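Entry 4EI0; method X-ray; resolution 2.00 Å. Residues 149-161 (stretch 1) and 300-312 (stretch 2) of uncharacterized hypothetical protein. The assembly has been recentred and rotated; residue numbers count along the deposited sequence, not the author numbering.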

# COMPACT_ATOMS: atom_id res chain seq x y z
N SER B 149 14.61 31.27 -2.24
CA SER B 149 15.88 31.90 -2.12
C SER B 149 16.09 32.89 -3.29
O SER B 149 15.50 32.73 -4.33
CB SER B 149 16.93 30.82 -2.22
OG SER B 149 18.23 31.37 -2.20
N LYS B 150 16.97 33.86 -3.09
CA LYS B 150 17.52 34.71 -4.18
C LYS B 150 18.68 34.07 -4.92
O LYS B 150 19.14 34.58 -5.96
CB LYS B 150 18.00 36.05 -3.62
CG LYS B 150 16.87 36.96 -3.14
CD LYS B 150 17.35 38.32 -2.62
CE LYS B 150 18.61 38.84 -3.32
NZ LYS B 150 18.86 40.28 -3.05
N MSE B 151 19.16 32.95 -4.40
CA MSE B 151 20.40 32.39 -4.92
C MSE B 151 20.23 31.76 -6.29
O MSE B 151 19.13 31.33 -6.66
CB MSE B 151 20.96 31.34 -3.97
CG MSE B 151 21.49 31.87 -2.68
SE MSE B 151 22.25 30.48 -1.51
CE MSE B 151 20.57 29.41 -1.31
N ASP B 152 21.32 31.74 -7.03
CA ASP B 152 21.52 30.90 -8.19
C ASP B 152 22.48 29.81 -7.83
O ASP B 152 23.35 30.00 -6.97
CB ASP B 152 22.13 31.69 -9.34
CG ASP B 152 21.09 32.53 -10.09
OD1 ASP B 152 20.14 31.95 -10.64
OD2 ASP B 152 21.24 33.78 -10.14
N MSE B 153 22.35 28.66 -8.49
CA MSE B 153 23.26 27.55 -8.29
C MSE B 153 23.60 26.83 -9.60
O MSE B 153 22.72 26.57 -10.41
CB MSE B 153 22.60 26.59 -7.29
CG MSE B 153 23.35 25.34 -7.20
SE MSE B 153 22.76 24.24 -5.68
CE MSE B 153 20.85 23.88 -6.16
N ALA B 154 24.87 26.49 -9.78
CA ALA B 154 25.35 25.76 -10.99
C ALA B 154 26.23 24.63 -10.46
O ALA B 154 27.13 24.89 -9.66
CB ALA B 154 26.13 26.70 -11.88
N LYS B 155 25.99 23.39 -10.88
CA LYS B 155 26.69 22.26 -10.33
C LYS B 155 27.50 21.52 -11.36
O LYS B 155 27.18 21.51 -12.53
CB LYS B 155 25.72 21.27 -9.71
CG LYS B 155 24.97 21.80 -8.52
CD LYS B 155 23.89 20.82 -8.10
CE LYS B 155 24.52 19.52 -7.58
NZ LYS B 155 23.54 18.72 -6.80
N ASN B 156 28.59 20.93 -10.89
CA ASN B 156 29.43 20.03 -11.66
C ASN B 156 29.88 20.58 -12.97
O ASN B 156 29.71 19.95 -14.00
CB ASN B 156 28.71 18.68 -11.81
CG ASN B 156 28.32 18.09 -10.47
OD1 ASN B 156 27.15 17.82 -10.21
ND2 ASN B 156 29.29 17.96 -9.57
N LEU B 157 30.50 21.75 -12.93
CA LEU B 157 31.06 22.38 -14.11
C LEU B 157 32.54 22.01 -14.26
O LEU B 157 33.26 21.89 -13.29
CB LEU B 157 30.94 23.90 -14.03
CG LEU B 157 29.48 24.33 -14.00
CD1 LEU B 157 29.26 25.56 -13.14
CD2 LEU B 157 28.99 24.53 -15.42
N SER B 158 33.00 21.89 -15.50
CA SER B 158 34.34 21.47 -15.80
C SER B 158 35.28 22.65 -15.98
O SER B 158 35.01 23.57 -16.72
CB SER B 158 34.32 20.55 -17.03
OG SER B 158 35.63 20.28 -17.45
N VAL B 159 36.41 22.59 -15.30
CA VAL B 159 37.40 23.62 -15.35
C VAL B 159 38.72 22.96 -15.70
O VAL B 159 39.09 21.93 -15.13
CB VAL B 159 37.45 24.40 -14.02
CG1 VAL B 159 38.63 25.36 -14.02
CG2 VAL B 159 36.11 25.16 -13.83
N THR B 160 39.43 23.53 -16.65
CA THR B 160 40.71 22.99 -17.09
C THR B 160 41.60 24.18 -17.42
O THR B 160 41.16 25.34 -17.38
CB THR B 160 40.54 22.09 -18.33
OG1 THR B 160 40.10 22.89 -19.43
CG2 THR B 160 39.51 21.00 -18.08
N ASN B 161 42.84 23.93 -17.76
CA ASN B 161 43.73 25.02 -18.14
C ASN B 161 43.22 25.85 -19.33
O ASN B 161 43.54 27.03 -19.43
CB ASN B 161 45.14 24.50 -18.42
CG ASN B 161 45.92 24.28 -17.15
OD1 ASN B 161 46.37 25.25 -16.50
ND2 ASN B 161 46.06 23.02 -16.76
N ALA B 300 45.16 16.42 -12.05
CA ALA B 300 46.04 17.24 -12.87
C ALA B 300 45.32 17.79 -14.09
O ALA B 300 45.56 18.92 -14.48
CB ALA B 300 47.30 16.47 -13.30
N SER B 301 44.42 17.02 -14.68
CA SER B 301 43.87 17.38 -15.98
C SER B 301 42.44 17.98 -15.95
O SER B 301 41.95 18.43 -16.97
CB SER B 301 43.92 16.14 -16.89
OG SER B 301 43.01 15.15 -16.46
N GLU B 302 41.77 17.96 -14.81
CA GLU B 302 40.44 18.53 -14.71
C GLU B 302 40.05 18.88 -13.26
O GLU B 302 40.31 18.13 -12.33
CB GLU B 302 39.40 17.54 -15.29
CG GLU B 302 37.99 18.13 -15.33
CD GLU B 302 36.93 17.23 -15.94
OE1 GLU B 302 37.14 16.00 -16.02
OE2 GLU B 302 35.87 17.77 -16.32
N VAL B 303 39.32 19.96 -13.08
CA VAL B 303 38.65 20.26 -11.84
C VAL B 303 37.18 20.32 -12.08
O VAL B 303 36.74 20.84 -13.08
CB VAL B 303 39.21 21.59 -11.31
CG1 VAL B 303 38.47 22.06 -10.07
CG2 VAL B 303 40.71 21.44 -11.05
N THR B 304 36.39 19.82 -11.15
CA THR B 304 34.95 20.02 -11.18
C THR B 304 34.51 20.98 -10.05
O THR B 304 34.84 20.74 -8.89
CB THR B 304 34.21 18.68 -11.01
OG1 THR B 304 34.70 17.74 -11.98
CG2 THR B 304 32.72 18.83 -11.20
N VAL B 305 33.74 22.02 -10.38
CA VAL B 305 33.28 23.00 -9.40
C VAL B 305 31.76 23.06 -9.40
O VAL B 305 31.14 22.75 -10.40
CB VAL B 305 33.89 24.41 -9.62
CG1 VAL B 305 35.41 24.36 -9.69
CG2 VAL B 305 33.33 25.06 -10.88
N SER B 306 31.21 23.45 -8.27
CA SER B 306 29.81 23.80 -8.12
C SER B 306 29.72 25.13 -7.36
O SER B 306 30.50 25.37 -6.46
CB SER B 306 29.11 22.71 -7.34
OG SER B 306 29.26 21.47 -8.02
N VAL B 307 28.76 25.98 -7.69
CA VAL B 307 28.75 27.39 -7.19
C VAL B 307 27.36 27.79 -6.80
O VAL B 307 26.41 27.49 -7.51
CB VAL B 307 29.27 28.36 -8.29
CG1 VAL B 307 29.19 29.83 -7.88
CG2 VAL B 307 30.66 27.97 -8.76
N LYS B 308 27.23 28.40 -5.63
CA LYS B 308 26.09 29.20 -5.24
C LYS B 308 26.47 30.65 -5.38
O LYS B 308 27.60 31.03 -5.03
CB LYS B 308 25.67 28.92 -3.83
CG LYS B 308 24.81 27.68 -3.71
CD LYS B 308 24.50 27.30 -2.28
CE LYS B 308 23.45 26.19 -2.17
NZ LYS B 308 23.14 25.85 -0.75
N ARG B 309 25.57 31.45 -5.95
CA ARG B 309 25.80 32.93 -6.10
C ARG B 309 24.62 33.70 -5.53
O ARG B 309 23.48 33.25 -5.62
CB ARG B 309 26.00 33.26 -7.57
CG ARG B 309 26.35 34.72 -7.85
CD ARG B 309 26.31 35.09 -9.32
NE ARG B 309 24.96 35.03 -9.86
CZ ARG B 309 24.62 35.36 -11.10
NH1 ARG B 309 25.51 35.80 -11.97
NH2 ARG B 309 23.34 35.23 -11.48
N TYR B 310 24.90 34.86 -4.93
CA TYR B 310 23.88 35.68 -4.30
C TYR B 310 24.14 37.14 -4.70
O TYR B 310 25.25 37.65 -4.54
CB TYR B 310 23.95 35.51 -2.77
CG TYR B 310 22.97 36.35 -1.97
CD1 TYR B 310 21.73 35.90 -1.71
CD2 TYR B 310 23.32 37.60 -1.51
CE1 TYR B 310 20.82 36.67 -0.99
CE2 TYR B 310 22.45 38.38 -0.80
CZ TYR B 310 21.17 37.91 -0.56
OH TYR B 310 20.28 38.65 0.16
N LYS B 311 23.13 37.79 -5.25
CA LYS B 311 23.18 39.18 -5.62
C LYS B 311 22.92 40.08 -4.43
O LYS B 311 21.84 40.06 -3.83
CB LYS B 311 22.15 39.51 -6.71
CG LYS B 311 22.35 40.95 -7.27
CD LYS B 311 21.11 41.53 -7.92
CE LYS B 311 21.31 41.85 -9.39
NZ LYS B 311 20.55 40.88 -10.24
N MSE B 312 23.91 40.90 -4.11
CA MSE B 312 23.83 41.73 -2.91
C MSE B 312 22.76 42.83 -3.02
O MSE B 312 22.32 43.26 -4.10
OXT MSE B 312 22.24 43.26 -1.98
CB MSE B 312 25.20 42.31 -2.59
CG MSE B 312 26.24 41.24 -2.25
SE MSE B 312 25.85 40.31 -0.56
CE MSE B 312 25.92 41.83 0.68
O HOH W 1 20.93 36.29 -6.46
O HOH W 2 22.70 34.87 -8.07

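The two stretches pair as antiparallel strands, although any two residues that touch lie at least 141 positions apart in the sequence. Most of stretch 2 is one long strand. Stretch 1 answers it with two shorter ones, one on each side of Asn156, where the chain turns a corner.

Before the corner, Asp152 and Arg309 exchange two backbone hydrogen bonds: Asp152 N to Arg309 O, 3.0 Å, and Arg309 N to Asp152 O, 2.8 Å. Ala154 and Val307 do the same, with Ala154 N to Val307 O at 2.9 Å and Val307 N to Ala154 O at 2.8 Å. Beyond the corner the register has shifted by one, a beta bulge. Leu157 then pairs with Val305, through Leu157 N to Val305 O at 2.8 Å and Val305 N to Leu157 O at 3.0 Å. Val159 pairs with Val303, through Val159 N to Val303 O at 2.8 Å and Val303 N to Val159 O at 2.9 Å.

The bulge leaves Asn156 N without a backbone acceptor. Asn156 N lies 3.2 Å from Val305 O, but the angle is poor, and that oxygen already accepts from Leu157 N. A side chain serves instead: Asn156 N donates to Ser306 OG at 3.0 Å, nearly in line.

Asp152 and Arg309 also join through their side chains. Arg309 NH2 donates to Asp152 OD2 at 2.9 Å, a salt bridge at the edge of the guanidinium. Water 2 reinforces it, donating to Asp152 OD2 and accepting from Arg309 NE. Ser158 OG donates to Glu302 OE2 at 2.8 Å.

Near the C-terminus, Lys150 NZ donates to Lys311 O at 3.1 Å. Water 1 links the backbones of these residues, donating to Lys150 O and accepting from Lys311 N.

Apolar contacts add to these bonds. Val159 CG2 meets Val305 CG2 at 4.1 Å, on the same face as Leu157. Met151, a selenomethionine, sets CG 4.2 Å from Tyr310 CD1, at the ring edge.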